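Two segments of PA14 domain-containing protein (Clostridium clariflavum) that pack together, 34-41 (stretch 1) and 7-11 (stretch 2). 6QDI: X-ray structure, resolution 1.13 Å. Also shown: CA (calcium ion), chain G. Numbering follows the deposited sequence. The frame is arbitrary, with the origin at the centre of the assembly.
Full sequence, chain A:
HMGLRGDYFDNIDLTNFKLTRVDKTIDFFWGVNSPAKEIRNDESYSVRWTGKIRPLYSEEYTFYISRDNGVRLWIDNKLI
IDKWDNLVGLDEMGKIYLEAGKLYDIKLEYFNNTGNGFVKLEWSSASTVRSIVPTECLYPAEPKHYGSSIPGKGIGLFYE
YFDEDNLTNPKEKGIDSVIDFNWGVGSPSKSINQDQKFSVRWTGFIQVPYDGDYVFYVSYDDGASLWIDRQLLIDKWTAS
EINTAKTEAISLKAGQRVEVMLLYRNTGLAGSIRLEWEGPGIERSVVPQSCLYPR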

ATOM      1  N   SER A  34       8.324  10.496   4.392  1.00 12.38           N
ATOM      2  CA  SER A  34       7.385   9.545   4.802  1.00 13.68           C
ATOM      3  C   SER A  34       6.508   9.998   5.986  1.00 11.89           C
ATOM      4  O   SER A  34       6.985  10.785   6.823  1.00 13.56           O
ATOM      5  CB  SER A  34       8.276   8.353   5.239  1.00 16.38           C
ATOM      6  OG  SER A  34       7.514   7.341   5.701  1.00 16.33           O
ATOM      7  N   PRO A  35       5.305   9.417   6.163  1.00 11.44           N
ATOM      8  CA  PRO A  35       4.595   9.697   7.420  1.00 11.43           C
ATOM      9  C   PRO A  35       5.164   9.062   8.652  1.00 12.85           C
ATOM     10  O   PRO A  35       4.767   9.458   9.752  1.00 16.07           O
ATOM     11  CB  PRO A  35       3.181   9.120   7.215  1.00 13.22           C
ATOM     12  CG  PRO A  35       3.065   8.857   5.804  0.60 13.57           C
ATOM     13  CD  PRO A  35       4.441   8.679   5.222  1.00 12.87           C
ATOM     14  N   ALA A  36       5.992   8.049   8.512  1.00 11.92           N
ATOM     15  CA  ALA A  36       6.440   7.297   9.688  1.00 12.85           C
ATOM     16  C   ALA A  36       7.628   6.457   9.298  1.00 12.21           C
ATOM     17  O   ALA A  36       7.743   6.054   8.133  1.00 12.67           O
ATOM     18  CB  ALA A  36       5.307   6.415  10.199  1.00 14.98           C
ATOM     19  N   LYS A  37       8.459   6.093  10.292  1.00 13.81           N
ATOM     20  CA  LYS A  37       9.657   5.316   9.979  1.00 14.27           C
ATOM     21  C   LYS A  37       9.334   3.952   9.357  1.00 12.38           C
ATOM     22  O   LYS A  37      10.130   3.409   8.602  1.00 15.66           O
ATOM     23  CB  LYS A  37      10.533   5.181  11.215  1.00 17.63           C
ATOM     24  CG  LYS A  37       9.979   4.325  12.324  1.00 17.44           C
ATOM     25  CD  LYS A  37      10.917   4.318  13.515  1.00 20.09           C
ATOM     26  CE  LYS A  37      10.500   3.331  14.590  1.00 22.69           C
ATOM     27  NZ  LYS A  37       9.156   3.626  15.152  1.00 23.80           N
ATOM     28  N   GLU A  38       8.140   3.424   9.652  1.00 12.90           N
ATOM     29  CA  GLU A  38       7.715   2.136   9.153  1.00 13.06           C
ATOM     30  C   GLU A  38       7.337   2.155   7.677  1.00 12.36           C
ATOM     31  O   GLU A  38       7.197   1.090   7.075  1.00 13.95           O
ATOM     32  CB  GLU A  38       6.516   1.603   9.954  1.00 13.54           C
ATOM     33  CG  GLU A  38       6.840   1.194  11.380  1.00 15.38           C
ATOM     34  CD  GLU A  38       6.874   2.350  12.365  1.00 16.21           C
ATOM     35  OE1 GLU A  38       6.573   3.518  12.001  1.00 15.32           O
ATOM     36  OE2 GLU A  38       7.204   2.093  13.553  1.00 20.15           O
ATOM     37  N   ILE A  39       7.115   3.337   7.116  1.00 10.87           N
ATOM     38  CA  ILE A  39       6.717   3.500   5.725  1.00 10.25           C
ATOM     39  C   ILE A  39       7.956   3.895   4.952  1.00 10.28           C
ATOM     40  O   ILE A  39       8.592   4.926   5.273  1.00 12.11           O
ATOM     41  CB  ILE A  39       5.613   4.582   5.622  1.00  9.75           C
ATOM     42  CG1 ILE A  39       4.326   4.107   6.307  1.00 10.97           C
ATOM     43  CG2 ILE A  39       5.302   4.959   4.177  1.00  8.81           C
ATOM     44  CD1 ILE A  39       3.597   2.996   5.563  1.00 11.71           C
ATOM     45  N   ARG A  40       8.285   3.120   3.922  1.00 10.11           N
ATOM     46  CA  ARG A  40       9.460   3.387   3.082  1.00 11.68           C
ATOM     47  C   ARG A  40       9.372   4.826   2.557  1.00 10.34           C
ATOM     48  O   ARG A  40       8.327   5.275   2.057  1.00  9.70           O
ATOM     49  CB  ARG A  40       9.514   2.386   1.897  1.00 13.54           C
ATOM     50  CG  ARG A  40      10.778   2.504   1.026  1.00 18.32           C
ATOM     51  CD  ARG A  40      11.891   1.622   1.586  1.00 21.30           C
ATOM     52  NE  ARG A  40      11.328   0.301   1.490  1.00 26.50           N
ATOM     53  CZ  ARG A  40      11.512  -0.553   0.499  1.00 21.98           C
ATOM     54  NH1 ARG A  40      12.336  -0.269  -0.462  1.00 16.96           N
ATOM     55  NH2 ARG A  40      10.826  -1.705   0.483  1.00 22.78           N
ATOM     56  N   ASN A  41      10.495   5.525   2.586  1.00  9.92           N
ATOM     57  CA  ASN A  41      10.565   6.942   2.195  1.00  9.99           C
ATOM     58  C   ASN A  41      10.784   7.057   0.689  1.00  9.11           C
ATOM     59  O   ASN A  41      11.817   7.546   0.240  1.00 10.45           O
ATOM     60  CB  ASN A  41      11.679   7.663   2.970  1.00 11.19           C
ATOM     61  CG  ASN A  41      11.631   9.123   2.758  1.00 12.72           C
ATOM     62  OD1 ASN A  41      10.568   9.669   2.403  1.00 14.58           O
ATOM     63  ND2 ASN A  41      12.741   9.798   3.039  1.00 15.30           N
TER
HETATM   64 CA    CA G 406       6.033   3.085  -1.253  1.00  7.31          CA
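Stretch 2, residues 7-11: DYFDN

A carboxylate just past the end of a strand can meet a backbone amide that an irregular loop offers. Here stretch 2 runs as a strand through D7, Y8 and F9 and then leaves it at D10, while stretch 1 has no regular secondary structure. It contains a type I turn from A36 to I39, with I39 N donating to A36 O at 3.0 Å. The backbones draw closest at I39 and D10, whose CA atoms lie 5.5 Å apart, and the contacts run in the same order along both stretches, from P35 on Y8 to R40 on D10.

The CA-to-CB bond of D10 runs sideways to stretch 1, yet the end of the side chain comes nearer: R40 N, just past the turn, donates to D10 OD1 at 2.8 Å. Water extends this link, one molecule donating to both D10 OD1 and R40 O (2.8 Å each) while also binding the calcium ion, which D10 O ligates directly at 2.4 Å. A second water joins D10 OD2 (2.7 Å) to E38 O (2.8 Å).

Beside this polar site the packing is mostly apolar. The CA-to-CB bond of I39 is also sideways, but the end of its side chain comes nearer, with CD1 3.9 Å from Y8 CB. I39 CD1 also touches the backbone carbonyl oxygen F9 O at 3.6 Å. P35 CB meets Y8 CE2 at 3.7 Å, approaching the ring obliquely, whereas F9 points away.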

ATOM      1  N   ASP A   7      -4.447   3.603   9.451  1.00  8.41           N
ATOM      2  CA  ASP A   7      -3.707   2.453   8.967  1.00  7.90           C
ATOM      3  C   ASP A   7      -2.897   2.961   7.789  1.00  7.40           C
ATOM      4  O   ASP A   7      -3.455   3.488   6.807  1.00  7.83           O
ATOM      5  CB  ASP A   7      -4.667   1.340   8.583  1.00  8.34           C
ATOM      6  CG  ASP A   7      -5.358   0.733   9.774  1.00  9.56           C
ATOM      7  OD1 ASP A   7      -4.762   0.590  10.843  1.00 10.38           O
ATOM      8  OD2 ASP A   7      -6.556   0.411   9.613  1.00 13.57           O
ATOM      9  N   TYR A   8      -1.591   2.778   7.900  1.00  7.58           N
ATOM     10  CA  TYR A   8      -0.638   3.295   6.953  1.00  7.79           C
ATOM     11  C   TYR A   8      -0.062   2.173   6.111  1.00  7.85           C
ATOM     12  O   TYR A   8       0.445   1.169   6.648  1.00  8.44           O
ATOM     13  CB  TYR A   8       0.527   4.035   7.714  1.00  8.60           C
ATOM     14  CG  TYR A   8       0.061   5.335   8.354  1.00  8.56           C
ATOM     15  CD1 TYR A   8      -0.738   5.340   9.497  1.00  8.98           C
ATOM     16  CD2 TYR A   8       0.406   6.542   7.789  1.00  8.59           C
ATOM     17  CE1 TYR A   8      -1.206   6.514  10.048  1.00  8.92           C
ATOM     18  CE2 TYR A   8      -0.054   7.741   8.319  1.00  8.60           C
ATOM     19  CZ  TYR A   8      -0.869   7.722   9.438  1.00  8.61           C
ATOM     20  OH  TYR A   8      -1.289   8.951   9.935  1.00  9.63           O
ATOM     21  N   PHE A   9      -0.107   2.385   4.795  1.00  7.50           N
ATOM     22  CA  PHE A   9       0.238   1.383   3.797  1.00  7.52           C
ATOM     23  C   PHE A   9       1.414   1.854   2.970  1.00  7.00           C
ATOM     24  O   PHE A   9       1.538   3.043   2.643  1.00  7.85           O
ATOM     25  CB  PHE A   9      -0.962   1.128   2.879  1.00  7.44           C
ATOM     26  CG  PHE A   9      -2.160   0.577   3.621  1.00  7.81           C
ATOM     27  CD1 PHE A   9      -2.345  -0.790   3.741  1.00  8.69           C
ATOM     28  CD2 PHE A   9      -3.133   1.410   4.146  1.00  8.72           C
ATOM     29  CE1 PHE A   9      -3.439  -1.298   4.427  1.00  9.48           C
ATOM     30  CE2 PHE A   9      -4.225   0.896   4.832  1.00  9.04           C
ATOM     31  CZ  PHE A   9      -4.360  -0.457   4.948  1.00  9.60           C
ATOM     32  N   ASP A  10       2.253   0.910   2.577  1.00  7.29           N
ATOM     33  CA  ASP A  10       3.502   1.197   1.889  1.00  7.33           C
ATOM     34  C   ASP A  10       3.328   1.451   0.401  1.00  6.75           C
ATOM     35  O   ASP A  10       4.297   1.766  -0.254  1.00  8.38           O
ATOM     36  CB  ASP A  10       4.516   0.046   2.071  1.00  9.02           C
ATOM     37  CG  ASP A  10       5.866   0.465   2.671  1.00 10.51           C
ATOM     38  OD1 ASP A  10       6.074   1.579   3.043  1.00  9.87           O
ATOM     39  OD2 ASP A  10       6.709  -0.464   2.945  1.00 13.03           O
ATOM     40  N   ASN A  11       2.133   1.271  -0.143  1.00  6.87           N
ATOM     41  CA  ASN A  11       1.855   1.456  -1.571  1.00  6.49           C
ATOM     42  C   ASN A  11       0.817   2.554  -1.774  1.00  6.26           C
ATOM     43  O   ASN A  11       0.191   3.021  -0.810  1.00  7.14           O
ATOM     44  CB  ASN A  11       1.331   0.126  -2.160  1.00  6.15           C
ATOM     45  CG  ASN A  11       2.380  -0.947  -2.097  1.00  6.04           C
ATOM     46  OD1 ASN A  11       3.556  -0.693  -2.340  1.00  6.46           O
ATOM     47  ND2 ASN A  11       1.935  -2.173  -1.876  1.00  7.31           N
TER
HETATM   48  O   HOH W   1       6.357   3.554   1.055  1.00  8.32           O
HETATM   49  O   HOH W   2       8.441  -0.237   4.970  1.00 22.40           O
HETATM   50  O   HOH W   3       5.205   1.491  -2.934  1.00  8.63           O
HETATM   51  O   HOH W   4       7.240   1.001  -0.651  1.00 11.37           O